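Long-range contacts in hypothetical protein HI1011 (Haemophilus influenzae, PDB 1YZY), which catalyses the ATP-dependent phosphorylation of 3-oxo-tetronate to 3-oxo-tetronate 4-phosphate, as a four-carbon acid sugar kinase: residues 2-7 with 43-48; 76-81 with 215-220; 248-253 with 301-306; 349-354 with 403-408. All blocks are in the same frame, centred on the assembly; numbering follows the deposited sequence.

Interaction 1 of 4, residues 2-7 with 43-48; sequences LGVIAD and AIVISL
G3, V4, I5 and A6 pair with I44, V45, I46 and S47 as parallel neighbours, and the axes of strands 3-6 and 43-47 come within 4.7 Å at an angle of 17°. Five backbone hydrogen bonds alternate along the pair. I44 N donates to L2 O, V4 N to I44 O, I46 N to V4 O, A6 N to I46 O and L48 N to A6 O. The bond from I46 N to V4 O is nearly straight. The last is the most bent, with 140° at the hydrogen, where both strands give way to loop.

V4 and V45 stand next to each other on one face, with their side chains aimed alike. V4 CB rests 3.8 Å from V45 CG2. Both valines hold CG1 anti to the backbone N (chi1 -179° in V4), and the two CG1 methyls meet at 4.0 Å. A6 and S47 continue this face, which helix 9-20 covers through A12.

These are inner strands of the parallel sheet of the sugar-binding N-terminal domain. Strand 77-80 flanks 3-6, and strand 26-30 flanks 43-47. Helices pack on both faces in an alpha/beta layering.

I5, I44 and I46 occupy the other face, against W68 and L69 of helix 55-71. I5 CG2 touches L48 CD1 at 3.8 Å, and the two side chains run alongside each other. L48 also packs over the end of the neighbouring strand, with CB 3.4 Å from A6 O. At the start of the pair, L2 CD2 meets A43 CB at 4.1 Å. Beyond the other end, D7 forms a salt bridge through OD2 with R51.

Interaction 2 of 4, residues 76-81 with 215-220; sequences QFYFKY and KLVTGG
V217 and Y78 are among the residues that bury most where strands 77-80 and 216-219 run parallel. They share one face of the sheet, and V217 O lies over one face of the Y78 ring. CG of Y78 is anti to the backbone N (chi1 -168°). The ring carries the hydroxyl past G219 to the end of the neighbouring strand. There OH donates to G220 O at 2.6 Å, from above the carbonyl plane.

F77 sits on the opposite face. Its N binds K215 O at 3.0 Å, and the same oxygen lies at the ring edge, 3.5 Å from CD2. F77 CB also meets L216 CD1 at 4.1 Å.

A second tyrosine, Y81, joins its OH to T218 OG1 at 2.7 Å, while T218 OG1 also bonds V110 O. G219 O lies over one face of the Y81 ring and accepts Y81 N. At the backbone angles of G219 (phi 158°) a CB would press on the carbonyl O of T218, which calls for glycine. It would also come close to Y78 OH.

Strand 216-219 forms the edge of the parallel sheet in the sugar-binding N-terminal domain. It runs through G220 into helix 221-232, a strand-turn-helix arrangement.

Interaction 3 of 4, residues 248-253 with 301-306; sequences TVVLSG and EFAPMV
V250 and M305 both set their gamma carbon anti to the backbone N, V250 CG1 at chi1 174° and M305 CG at 162°. V250 CG1 and M305 CG meet at 3.9 Å. The side chains slant across each other, and their CB atoms are 3.8 Å apart. M305 SD follows at 4.0 Å from V250 CG1.

This is a parallel strand pair inside the nucleotide-binding C-terminal domain. Strand 248-252 lies between 305-307 and 349-353. V250 N donates to P304 O, V306 N to V250 O and S252 N to V306 O.

On the other face the side chains of L251 and V306 run alongside with a common direction. L251 CD2 reaches V306 CB at 4.0 Å. The L251 side chain is also about 5 Å from that of T357, which probably belongs to the ATP site. S252 OG bonds T309 OG1 just after the second strand.

Before the regular pairing begins, A303 points its CB toward strand 248-252. A303 O is hydrogen-bonded to Y266 OH of helix 257-266. The A303 CB methyl packs 3.6 Å from T248 CG2 and lies 3.2 Å from T248 O, while P304 CD is 3.5 Å from that same oxygen.

Interaction 4 of 4, residues 349-354 with 403-408; sequences NFITAG and DFFEYA
I351 and A353 point their CB atoms from strand 349-353 toward helix 404-408 and meet F404, F405 and A408. The strand and helix run in nearly opposite directions, 158° apart, and their axes are 10.2 Å from each other. Side chains therefore carry the whole contact.

F405 turns its ring edge to the strand. Its CG is anti to the carbonyl carbon (chi1 -65°). The CB of A353 lies in the ring plane, 3.7 Å from CZ and 4.0 Å from CE1. I351 CG2 also approaches near that plane, at 4.0 Å from CD1. The ring edge thus touches side chains two positions apart on one face of the strand.

I351 passes each of the two phenylalanines with the side chains heading opposite ways. The CG2 methyl of I351 serves both rings, with F404 CE2 at 4.1 Å. The other branch of I351 ends at A408, with CD1 4.3 Å from its CB. The F404 ring turns its own edge to F405, with F405 CE1 in its plane.

The helix packs across more than one strand, since F405 also touches V250 and S252 of strand 248-252. Helix 257-266 adds Q262 and V263 beside F405. The strand leads into G354, which by similarity belongs to the ATP site together with G355, E356 and T357. G354 stands at the N-cap position of the next helix.

All the touching side chains are apolar and buried. The contact is hydrophobic packing without any polar bond between the two segments, and it ties the last helix to the strand that leads into the probable nucleotide site.

The four contacts fall into two pairs, one in each domain, and follow one another along the chain. Interactions 1 and 2 have centres 9 Å apart in the sugar-binding N-terminal domain. Strands 3-6 and 77-80 are neighbours there and join them, with probable hydrogen bonds from G3 N to Q76 O and I5 N to Y78 O. Interactions 3 and 4 have centres 7 Å apart in the nucleotide-binding C-terminal domain, joined through adjacent strands 248-252 and 349-353. The pairs do not touch. Centres of interactions 2 and 3 are 39 Å apart. Each part of the kinase has its own parallel strands at its core, and in the second part a helix packs on them.

Interaction 1 of 4, residues 2-7 with 43-48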
loop_
_atom_site.group_PDB
_atom_site.type_symbol
_atom_site.label_atom_id
_atom_site.label_comp_id
_atom_site.label_asym_id
_atom_site.label_seq_id
_atom_site.Cartn_x
_atom_site.Cartn_y
_atom_site.Cartn_z
ATOM N N LEU A 2 -8.846 -2.422 -14.429
ATOM C CA LEU A 2 -8.950 -3.069 -13.081
ATOM C C LEU A 2 -9.029 -2.048 -11.955
ATOM O O LEU A 2 -8.106 -1.262 -11.758
ATOM C CB LEU A 2 -7.756 -4.000 -12.817
ATOM C CG LEU A 2 -7.703 -4.713 -11.449
ATOM C CD1 LEU A 2 -8.784 -5.788 -11.334
ATOM C CD2 LEU A 2 -6.342 -5.351 -11.244
ATOM N N GLY A 3 -10.128 -2.084 -11.207
ATOM C CA GLY A 3 -10.301 -1.166 -10.100
ATOM C C GLY A 3 -10.208 -1.873 -8.766
ATOM O O GLY A 3 -11.008 -2.746 -8.471
ATOM N N VAL A 4 -9.226 -1.506 -7.956
ATOM C CA VAL A 4 -9.059 -2.120 -6.651
ATOM C C VAL A 4 -9.578 -1.179 -5.577
ATOM O O VAL A 4 -9.332 0.027 -5.629
ATOM C CB VAL A 4 -7.578 -2.420 -6.372
ATOM C CG1 VAL A 4 -7.417 -3.095 -5.011
ATOM C CG2 VAL A 4 -6.987 -3.283 -7.504
ATOM N N ILE A 5 -10.334 -1.726 -4.632
ATOM C CA ILE A 5 -10.874 -0.956 -3.523
ATOM C C ILE A 5 -10.291 -1.559 -2.263
ATOM O O ILE A 5 -10.744 -2.605 -1.806
ATOM C CB ILE A 5 -12.401 -1.040 -3.468
ATOM C CG1 ILE A 5 -12.997 -0.450 -4.746
ATOM C CG2 ILE A 5 -12.926 -0.282 -2.248
ATOM C CD1 ILE A 5 -14.487 -0.610 -4.857
ATOM N N ALA A 6 -9.269 -0.911 -1.717
ATOM C CA ALA A 6 -8.598 -1.401 -0.521
ATOM C C ALA A 6 -9.122 -0.803 0.786
ATOM O O ALA A 6 -9.381 0.399 0.865
ATOM C CB ALA A 6 -7.119 -1.175 -0.653
ATOM N N ASP A 7 -9.225 -1.646 1.813
ATOM C CA ASP A 7 -9.735 -1.251 3.125
ATOM C C ASP A 7 -8.726 -0.649 4.113
ATOM O O ASP A 7 -9.013 -0.505 5.308
ATOM C CB ASP A 7 -10.509 -2.421 3.771
ATOM C CG ASP A 7 -9.602 -3.489 4.382
ATOM O OD1 ASP A 7 -8.464 -3.708 3.905
ATOM O OD2 ASP A 7 -10.044 -4.116 5.365
ATOM N N ALA A 43 -4.414 -0.425 -13.936
ATOM C CA ALA A 43 -5.062 -0.620 -12.643
ATOM C C ALA A 43 -5.074 0.642 -11.775
ATOM O O ALA A 43 -4.126 1.428 -11.781
ATOM C CB ALA A 43 -4.375 -1.769 -11.886
ATOM N N ILE A 44 -6.169 0.848 -11.057
ATOM C CA ILE A 44 -6.276 1.982 -10.157
ATOM C C ILE A 44 -6.700 1.430 -8.810
ATOM O O ILE A 44 -7.695 0.722 -8.719
ATOM C CB ILE A 44 -7.329 3.006 -10.619
ATOM C CG1 ILE A 44 -7.015 3.496 -12.033
ATOM C CG2 ILE A 44 -7.351 4.194 -9.656
ATOM C CD1 ILE A 44 -8.113 4.343 -12.643
ATOM N N VAL A 45 -5.907 1.710 -7.782
ATOM C CA VAL A 45 -6.189 1.266 -6.428
ATOM C C VAL A 45 -6.642 2.451 -5.562
ATOM O O VAL A 45 -5.950 3.462 -5.490
ATOM C CB VAL A 45 -4.918 0.677 -5.766
ATOM C CG1 VAL A 45 -5.239 0.154 -4.378
ATOM C CG2 VAL A 45 -4.321 -0.423 -6.621
ATOM N N ILE A 46 -7.805 2.347 -4.927
ATOM C CA ILE A 46 -8.275 3.412 -4.040
ATOM C C ILE A 46 -8.123 2.960 -2.590
ATOM O O ILE A 46 -8.689 1.956 -2.176
ATOM C CB ILE A 46 -9.743 3.836 -4.326
ATOM C CG1 ILE A 46 -9.827 4.524 -5.686
ATOM C CG2 ILE A 46 -10.251 4.800 -3.236
ATOM C CD1 ILE A 46 -11.209 5.005 -6.034
ATOM N N SER A 47 -7.286 3.680 -1.854
ATOM C CA SER A 47 -6.995 3.415 -0.450
ATOM C C SER A 47 -8.019 4.074 0.476
ATOM O O SER A 47 -8.248 5.289 0.405
ATOM C CB SER A 47 -5.577 3.917 -0.133
ATOM O OG SER A 47 -5.469 4.468 1.169
ATOM N N LEU A 48 -8.651 3.263 1.324
ATOM C CA LEU A 48 -9.649 3.753 2.274
ATOM C C LEU A 48 -9.215 3.459 3.710
ATOM O O LEU A 48 -8.100 2.985 3.952
ATOM C CB LEU A 48 -11.014 3.106 2.009
ATOM C CG LEU A 48 -11.704 3.267 0.648
ATOM C CD1 LEU A 48 -12.874 2.296 0.551
ATOM C CD2 LEU A 48 -12.182 4.697 0.439
#

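Interaction 2 of 4, residues 76-81 with 215-220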
loop_
_atom_site.group_PDB
_atom_site.type_symbol
_atom_site.label_atom_id
_atom_site.label_comp_id
_atom_site.label_asym_id
_atom_site.label_seq_id
_atom_site.Cartn_x
_atom_site.Cartn_y
_atom_site.Cartn_z
ATOM N N GLN A 76 -13.339 -4.243 -14.198
ATOM C CA GLN A 76 -13.258 -5.375 -13.287
ATOM C C GLN A 76 -12.895 -4.839 -11.914
ATOM O O GLN A 76 -11.993 -4.020 -11.795
ATOM C CB GLN A 76 -12.220 -6.394 -13.764
ATOM C CG GLN A 76 -12.121 -7.607 -12.845
ATOM C CD GLN A 76 -11.309 -8.745 -13.428
ATOM O OE1 GLN A 76 -10.327 -8.533 -14.145
ATOM N NE2 GLN A 76 -11.701 -9.968 -13.101
ATOM N N PHE A 77 -13.563 -5.328 -10.875
ATOM C CA PHE A 77 -13.313 -4.830 -9.532
ATOM C C PHE A 77 -12.745 -5.832 -8.557
ATOM O O PHE A 77 -13.060 -7.021 -8.615
ATOM C CB PHE A 77 -14.581 -4.176 -8.998
ATOM C CG PHE A 77 -15.145 -3.159 -9.941
ATOM C CD1 PHE A 77 -14.735 -1.827 -9.873
ATOM C CD2 PHE A 77 -15.988 -3.553 -10.977
ATOM C CE1 PHE A 77 -15.148 -0.909 -10.830
ATOM C CE2 PHE A 77 -16.406 -2.644 -11.941
ATOM C CZ PHE A 77 -15.982 -1.318 -11.868
ATOM N N TYR A 78 -11.927 -5.329 -7.639
ATOM C CA TYR A 78 -11.259 -6.151 -6.653
ATOM C C TYR A 78 -11.346 -5.513 -5.273
ATOM O O TYR A 78 -10.779 -4.446 -5.048
ATOM C CB TYR A 78 -9.792 -6.287 -7.059
ATOM C CG TYR A 78 -9.000 -7.336 -6.313
ATOM C CD1 TYR A 78 -8.581 -8.502 -6.960
ATOM C CD2 TYR A 78 -8.655 -7.170 -4.975
ATOM C CE1 TYR A 78 -7.846 -9.480 -6.294
ATOM C CE2 TYR A 78 -7.912 -8.148 -4.294
ATOM C CZ TYR A 78 -7.514 -9.299 -4.964
ATOM O OH TYR A 78 -6.788 -10.273 -4.320
ATOM N N PHE A 79 -12.061 -6.163 -4.361
ATOM C CA PHE A 79 -12.195 -5.694 -2.987
ATOM C C PHE A 79 -11.050 -6.322 -2.202
ATOM O O PHE A 79 -11.071 -7.509 -1.905
ATOM C CB PHE A 79 -13.556 -6.122 -2.412
ATOM C CG PHE A 79 -13.742 -5.792 -0.952
ATOM C CD1 PHE A 79 -13.033 -4.751 -0.353
ATOM C CD2 PHE A 79 -14.606 -6.548 -0.170
ATOM C CE1 PHE A 79 -13.176 -4.476 0.998
ATOM C CE2 PHE A 79 -14.757 -6.284 1.183
ATOM C CZ PHE A 79 -14.040 -5.245 1.772
ATOM N N LYS A 80 -10.059 -5.512 -1.860
ATOM C CA LYS A 80 -8.879 -5.959 -1.135
ATOM C C LYS A 80 -8.917 -5.736 0.370
ATOM O O LYS A 80 -9.045 -4.607 0.838
ATOM C CB LYS A 80 -7.641 -5.284 -1.742
ATOM C CG LYS A 80 -6.426 -5.174 -0.832
ATOM C CD LYS A 80 -5.547 -6.380 -0.921
ATOM C CE LYS A 80 -4.311 -6.215 -0.072
ATOM N NZ LYS A 80 -4.584 -6.238 1.389
ATOM N N TYR A 81 -8.743 -6.818 1.121
ATOM C CA TYR A 81 -8.725 -6.774 2.576
ATOM C C TYR A 81 -7.459 -7.447 3.119
ATOM O O TYR A 81 -6.574 -7.820 2.353
ATOM C CB TYR A 81 -10.005 -7.383 3.164
ATOM C CG TYR A 81 -10.469 -8.654 2.491
ATOM C CD1 TYR A 81 -9.769 -9.849 2.650
ATOM C CD2 TYR A 81 -11.615 -8.664 1.704
ATOM C CE1 TYR A 81 -10.202 -11.024 2.043
ATOM C CE2 TYR A 81 -12.058 -9.830 1.092
ATOM C CZ TYR A 81 -11.345 -11.011 1.268
ATOM O OH TYR A 81 -11.790 -12.181 0.690
ATOM N N LYS A 215 -16.872 -10.145 -12.599
ATOM C CA LYS A 215 -17.054 -8.696 -12.532
ATOM C C LYS A 215 -16.440 -8.202 -11.221
ATOM O O LYS A 215 -16.002 -7.054 -11.122
ATOM C CB LYS A 215 -18.546 -8.375 -12.536
ATOM C CG LYS A 215 -18.933 -7.120 -13.254
ATOM C CD LYS A 215 -18.957 -7.346 -14.747
ATOM C CE LYS A 215 -19.343 -6.069 -15.492
ATOM N NZ LYS A 215 -18.360 -4.948 -15.321
ATOM N N LEU A 216 -16.453 -9.080 -10.216
ATOM C CA LEU A 216 -15.918 -8.796 -8.887
ATOM C C LEU A 216 -15.215 -9.983 -8.204
ATOM O O LEU A 216 -15.695 -11.115 -8.245
ATOM C CB LEU A 216 -17.048 -8.316 -7.966
ATOM C CG LEU A 216 -16.691 -8.176 -6.486
ATOM C CD1 LEU A 216 -15.731 -7.005 -6.295
ATOM C CD2 LEU A 216 -17.943 -7.986 -5.658
ATOM N N VAL A 217 -14.072 -9.711 -7.584
ATOM C CA VAL A 217 -13.335 -10.723 -6.846
ATOM C C VAL A 217 -12.853 -10.076 -5.544
ATOM O O VAL A 217 -12.754 -8.855 -5.461
ATOM C CB VAL A 217 -12.127 -11.297 -7.651
ATOM C CG1 VAL A 217 -12.584 -11.847 -8.999
ATOM C CG2 VAL A 217 -11.066 -10.262 -7.843
ATOM N N THR A 218 -12.594 -10.885 -4.522
ATOM C CA THR A 218 -12.127 -10.374 -3.234
ATOM C C THR A 218 -10.929 -11.184 -2.715
ATOM O O THR A 218 -10.699 -12.320 -3.142
ATOM C CB THR A 218 -13.259 -10.369 -2.147
ATOM O OG1 THR A 218 -13.349 -11.648 -1.509
ATOM C CG2 THR A 218 -14.611 -10.019 -2.753
ATOM N N GLY A 219 -10.116 -10.561 -1.868
ATOM C CA GLY A 219 -8.974 -11.260 -1.317
ATOM C C GLY A 219 -7.876 -10.350 -0.814
ATOM O O GLY A 219 -8.091 -9.156 -0.616
ATOM N N GLY A 220 -6.722 -10.940 -0.522
ATOM C CA GLY A 220 -5.578 -10.170 -0.070
ATOM C C GLY A 220 -4.781 -9.735 -1.290
ATOM O O GLY A 220 -5.360 -9.358 -2.310
#

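Interaction 3 of 4, residues 248-253 with 301-306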
loop_
_atom_site.group_PDB
_atom_site.type_symbol
_atom_site.label_atom_id
_atom_site.label_comp_id
_atom_site.label_asym_id
_atom_site.label_seq_id
_atom_site.Cartn_x
_atom_site.Cartn_y
_atom_site.Cartn_z
ATOM N N THR A 248 17.171 16.903 -7.080
ATOM C CA THR A 248 16.662 15.973 -6.069
ATOM C C THR A 248 17.053 16.408 -4.664
ATOM O O THR A 248 18.080 17.072 -4.473
ATOM C CB THR A 248 17.219 14.530 -6.323
ATOM O OG1 THR A 248 16.779 14.061 -7.606
ATOM C CG2 THR A 248 16.768 13.551 -5.242
ATOM N N VAL A 249 16.243 16.022 -3.682
ATOM C CA VAL A 249 16.500 16.348 -2.283
ATOM C C VAL A 249 16.072 15.200 -1.359
ATOM O O VAL A 249 15.090 14.501 -1.625
ATOM C CB VAL A 249 15.794 17.680 -1.859
ATOM C CG1 VAL A 249 14.279 17.526 -1.874
ATOM C CG2 VAL A 249 16.279 18.130 -0.490
ATOM N N VAL A 250 16.864 14.976 -0.318
ATOM C CA VAL A 250 16.595 13.941 0.670
ATOM C C VAL A 250 16.208 14.637 1.969
ATOM O O VAL A 250 16.951 15.486 2.467
ATOM C CB VAL A 250 17.859 13.053 0.934
ATOM C CG1 VAL A 250 17.607 12.085 2.075
ATOM C CG2 VAL A 250 18.248 12.284 -0.317
ATOM N N LEU A 251 15.031 14.304 2.489
ATOM C CA LEU A 251 14.540 14.878 3.740
ATOM C C LEU A 251 14.290 13.723 4.717
ATOM O O LEU A 251 13.285 13.025 4.620
ATOM C CB LEU A 251 13.265 15.694 3.477
ATOM C CG LEU A 251 13.391 16.831 2.441
ATOM C CD1 LEU A 251 12.045 17.387 2.078
ATOM C CD2 LEU A 251 14.301 17.939 2.942
ATOM N N SER A 252 15.216 13.544 5.657
ATOM C CA SER A 252 15.179 12.459 6.644
ATOM C C SER A 252 14.796 12.885 8.061
ATOM O O SER A 252 15.496 13.676 8.685
ATOM C CB SER A 252 16.561 11.805 6.694
ATOM O OG SER A 252 16.503 10.476 7.170
ATOM N N GLY A 253 13.712 12.325 8.587
ATOM C CA GLY A 253 13.289 12.674 9.931
ATOM C C GLY A 253 13.198 11.531 10.930
ATOM O O GLY A 253 13.101 11.775 12.136
ATOM N N GLU A 301 27.155 15.350 -6.981
ATOM C CA GLU A 301 26.793 14.089 -7.610
ATOM C C GLU A 301 25.557 13.484 -6.955
ATOM O O GLU A 301 24.683 12.949 -7.637
ATOM C CB GLU A 301 27.969 13.111 -7.598
ATOM C CG GLU A 301 28.668 12.948 -6.262
ATOM C CD GLU A 301 29.891 12.058 -6.373
ATOM O OE1 GLU A 301 29.721 10.823 -6.490
ATOM O OE2 GLU A 301 31.021 12.595 -6.365
ATOM N N PHE A 302 25.484 13.582 -5.632
ATOM C CA PHE A 302 24.336 13.067 -4.894
ATOM C C PHE A 302 23.539 14.194 -4.236
ATOM O O PHE A 302 24.110 15.164 -3.729
ATOM C CB PHE A 302 24.783 12.030 -3.858
ATOM C CG PHE A 302 25.188 10.706 -4.461
ATOM C CD1 PHE A 302 24.332 10.035 -5.341
ATOM C CD2 PHE A 302 26.426 10.133 -4.158
ATOM C CE1 PHE A 302 24.702 8.816 -5.910
ATOM C CE2 PHE A 302 26.807 8.912 -4.723
ATOM C CZ PHE A 302 25.943 8.254 -5.600
ATOM N N ALA A 303 22.217 14.077 -4.299
ATOM C CA ALA A 303 21.306 15.065 -3.734
ATOM C C ALA A 303 21.645 15.453 -2.298
ATOM O O ALA A 303 22.078 14.617 -1.499
ATOM C CB ALA A 303 19.893 14.555 -3.809
ATOM N N PRO A 304 21.484 16.744 -1.960
ATOM C CA PRO A 304 21.782 17.211 -0.606
ATOM C C PRO A 304 20.744 16.693 0.396
ATOM O O PRO A 304 19.567 16.556 0.078
ATOM C CB PRO A 304 21.739 18.729 -0.763
ATOM C CG PRO A 304 20.693 18.922 -1.785
ATOM C CD PRO A 304 21.031 17.859 -2.809
ATOM N N MET A 305 21.180 16.423 1.615
ATOM C CA MET A 305 20.276 15.904 2.623
ATOM C C MET A 305 20.211 16.737 3.907
ATOM O O MET A 305 21.197 17.047 4.584
ATOM C CB MET A 305 20.726 14.493 3.038
ATOM C CG MET A 305 20.140 14.005 4.365
ATOM S SD MET A 305 20.561 12.309 4.776
ATOM C CE MET A 305 22.279 12.444 5.286
ATOM N N VAL A 306 18.966 17.092 4.220
ATOM C CA VAL A 306 18.517 17.805 5.408
ATOM C C VAL A 306 17.892 16.733 6.295
ATOM O O VAL A 306 16.893 16.120 5.912
ATOM C CB VAL A 306 17.478 18.905 5.155
ATOM C CG1 VAL A 306 17.259 19.688 6.427
ATOM C CG2 VAL A 306 17.932 19.826 4.048
#

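Interaction 4 of 4, residues 349-354 with 403-408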
loop_
_atom_site.group_PDB
_atom_site.type_symbol
_atom_site.label_atom_id
_atom_site.label_comp_id
_atom_site.label_asym_id
_atom_site.label_seq_id
_atom_site.Cartn_x
_atom_site.Cartn_y
_atom_site.Cartn_z
ATOM N N ASN A 349 12.366 15.819 -7.565
ATOM C CA ASN A 349 12.476 14.507 -6.933
ATOM C C ASN A 349 12.652 14.655 -5.422
ATOM O O ASN A 349 13.578 15.329 -4.959
ATOM C CB ASN A 349 13.677 13.727 -7.493
ATOM C CG ASN A 349 13.674 13.624 -9.013
ATOM O OD1 ASN A 349 14.732 13.658 -9.642
ATOM N ND2 ASN A 349 12.501 13.441 -9.603
ATOM N N PHE A 350 11.769 14.023 -4.651
ATOM C CA PHE A 350 11.844 14.086 -3.192
ATOM C C PHE A 350 12.006 12.690 -2.593
ATOM O O PHE A 350 11.206 11.796 -2.853
ATOM C CB PHE A 350 10.583 14.726 -2.611
ATOM C CG PHE A 350 10.370 16.148 -3.034
ATOM C CD1 PHE A 350 10.688 17.195 -2.172
ATOM C CD2 PHE A 350 9.848 16.444 -4.286
ATOM C CE1 PHE A 350 10.489 18.523 -2.555
ATOM C CE2 PHE A 350 9.646 17.760 -4.681
ATOM C CZ PHE A 350 9.967 18.804 -3.813
ATOM N N ILE A 351 13.043 12.511 -1.788
ATOM C CA ILE A 351 13.305 11.234 -1.139
ATOM C C ILE A 351 13.170 11.447 0.368
ATOM O O ILE A 351 14.034 12.048 0.996
ATOM C CB ILE A 351 14.729 10.725 -1.479
ATOM C CG1 ILE A 351 14.894 10.615 -2.998
ATOM C CG2 ILE A 351 14.991 9.374 -0.820
ATOM C CD1 ILE A 351 16.284 10.261 -3.426
ATOM N N THR A 352 12.063 10.991 0.934
ATOM C CA THR A 352 11.825 11.151 2.364
ATOM C C THR A 352 12.076 9.881 3.180
ATOM O O THR A 352 12.073 8.764 2.649
ATOM C CB THR A 352 10.390 11.654 2.628
ATOM O OG1 THR A 352 9.446 10.753 2.035
ATOM C CG2 THR A 352 10.189 13.043 2.010
ATOM N N ALA A 353 12.346 10.069 4.468
ATOM C CA ALA A 353 12.588 8.958 5.378
ATOM C C ALA A 353 11.778 9.176 6.650
ATOM O O ALA A 353 11.886 10.222 7.291
ATOM C CB ALA A 353 14.061 8.854 5.703
ATOM N N GLY A 354 10.996 8.170 7.026
ATOM C CA GLY A 354 10.161 8.276 8.206
ATOM C C GLY A 354 8.692 8.381 7.836
ATOM O O GLY A 354 8.329 9.039 6.858
ATOM N N ASP A 403 22.569 1.262 2.301
ATOM C CA ASP A 403 22.856 2.218 1.241
ATOM C C ASP A 403 21.615 2.743 0.516
ATOM O O ASP A 403 21.700 3.139 -0.648
ATOM C CB ASP A 403 23.829 1.590 0.234
ATOM C CG ASP A 403 23.186 0.496 -0.619
ATOM O OD1 ASP A 403 23.659 0.303 -1.760
ATOM O OD2 ASP A 403 22.219 -0.162 -0.169
ATOM N N PHE A 404 20.477 2.772 1.203
ATOM C CA PHE A 404 19.241 3.231 0.587
ATOM C C PHE A 404 19.259 4.594 -0.114
ATOM O O PHE A 404 18.844 4.698 -1.272
ATOM C CB PHE A 404 18.085 3.199 1.585
ATOM C CG PHE A 404 16.819 3.797 1.043
ATOM C CD1 PHE A 404 16.079 3.127 0.070
ATOM C CD2 PHE A 404 16.411 5.071 1.433
ATOM C CE1 PHE A 404 14.958 3.721 -0.514
ATOM C CE2 PHE A 404 15.291 5.672 0.854
ATOM C CZ PHE A 404 14.564 4.995 -0.123
ATOM N N PHE A 405 19.692 5.646 0.577
ATOM C CA PHE A 405 19.681 6.974 -0.045
ATOM C C PHE A 405 20.387 7.106 -1.377
ATOM O O PHE A 405 19.787 7.601 -2.334
ATOM C CB PHE A 405 20.137 8.056 0.928
ATOM C CG PHE A 405 19.206 8.243 2.082
ATOM C CD1 PHE A 405 17.836 8.349 1.866
ATOM C CD2 PHE A 405 19.684 8.254 3.383
ATOM C CE1 PHE A 405 16.955 8.458 2.929
ATOM C CE2 PHE A 405 18.815 8.363 4.454
ATOM C CZ PHE A 405 17.443 8.464 4.226
ATOM N N GLU A 406 21.643 6.665 -1.453
ATOM C CA GLU A 406 22.378 6.745 -2.717
ATOM C C GLU A 406 21.830 5.765 -3.754
ATOM O O GLU A 406 21.767 6.088 -4.947
ATOM C CB GLU A 406 23.883 6.542 -2.512
ATOM C CG GLU A 406 24.304 5.199 -1.955
ATOM C CD GLU A 406 25.819 5.020 -1.985
ATOM O OE1 GLU A 406 26.400 4.989 -3.097
ATOM O OE2 GLU A 406 26.430 4.922 -0.896
ATOM N N TYR A 407 21.410 4.587 -3.294
ATOM C CA TYR A 407 20.851 3.568 -4.185
ATOM C C TYR A 407 19.600 4.064 -4.908
ATOM O O TYR A 407 19.460 3.872 -6.120
ATOM C CB TYR A 407 20.523 2.276 -3.429
ATOM C CG TYR A 407 20.041 1.182 -4.349
ATOM C CD1 TYR A 407 20.858 0.708 -5.378
ATOM C CD2 TYR A 407 18.750 0.669 -4.243
ATOM C CE1 TYR A 407 20.401 -0.241 -6.283
ATOM C CE2 TYR A 407 18.279 -0.288 -5.147
ATOM C CZ TYR A 407 19.112 -0.736 -6.168
ATOM O OH TYR A 407 18.658 -1.661 -7.086
ATOM N N ALA A 408 18.675 4.646 -4.147
ATOM C CA ALA A 408 17.442 5.189 -4.700
ATOM C C ALA A 408 17.746 6.101 -5.891
ATOM O O ALA A 408 16.991 6.146 -6.864
ATOM C CB ALA A 408 16.702 5.963 -3.630
#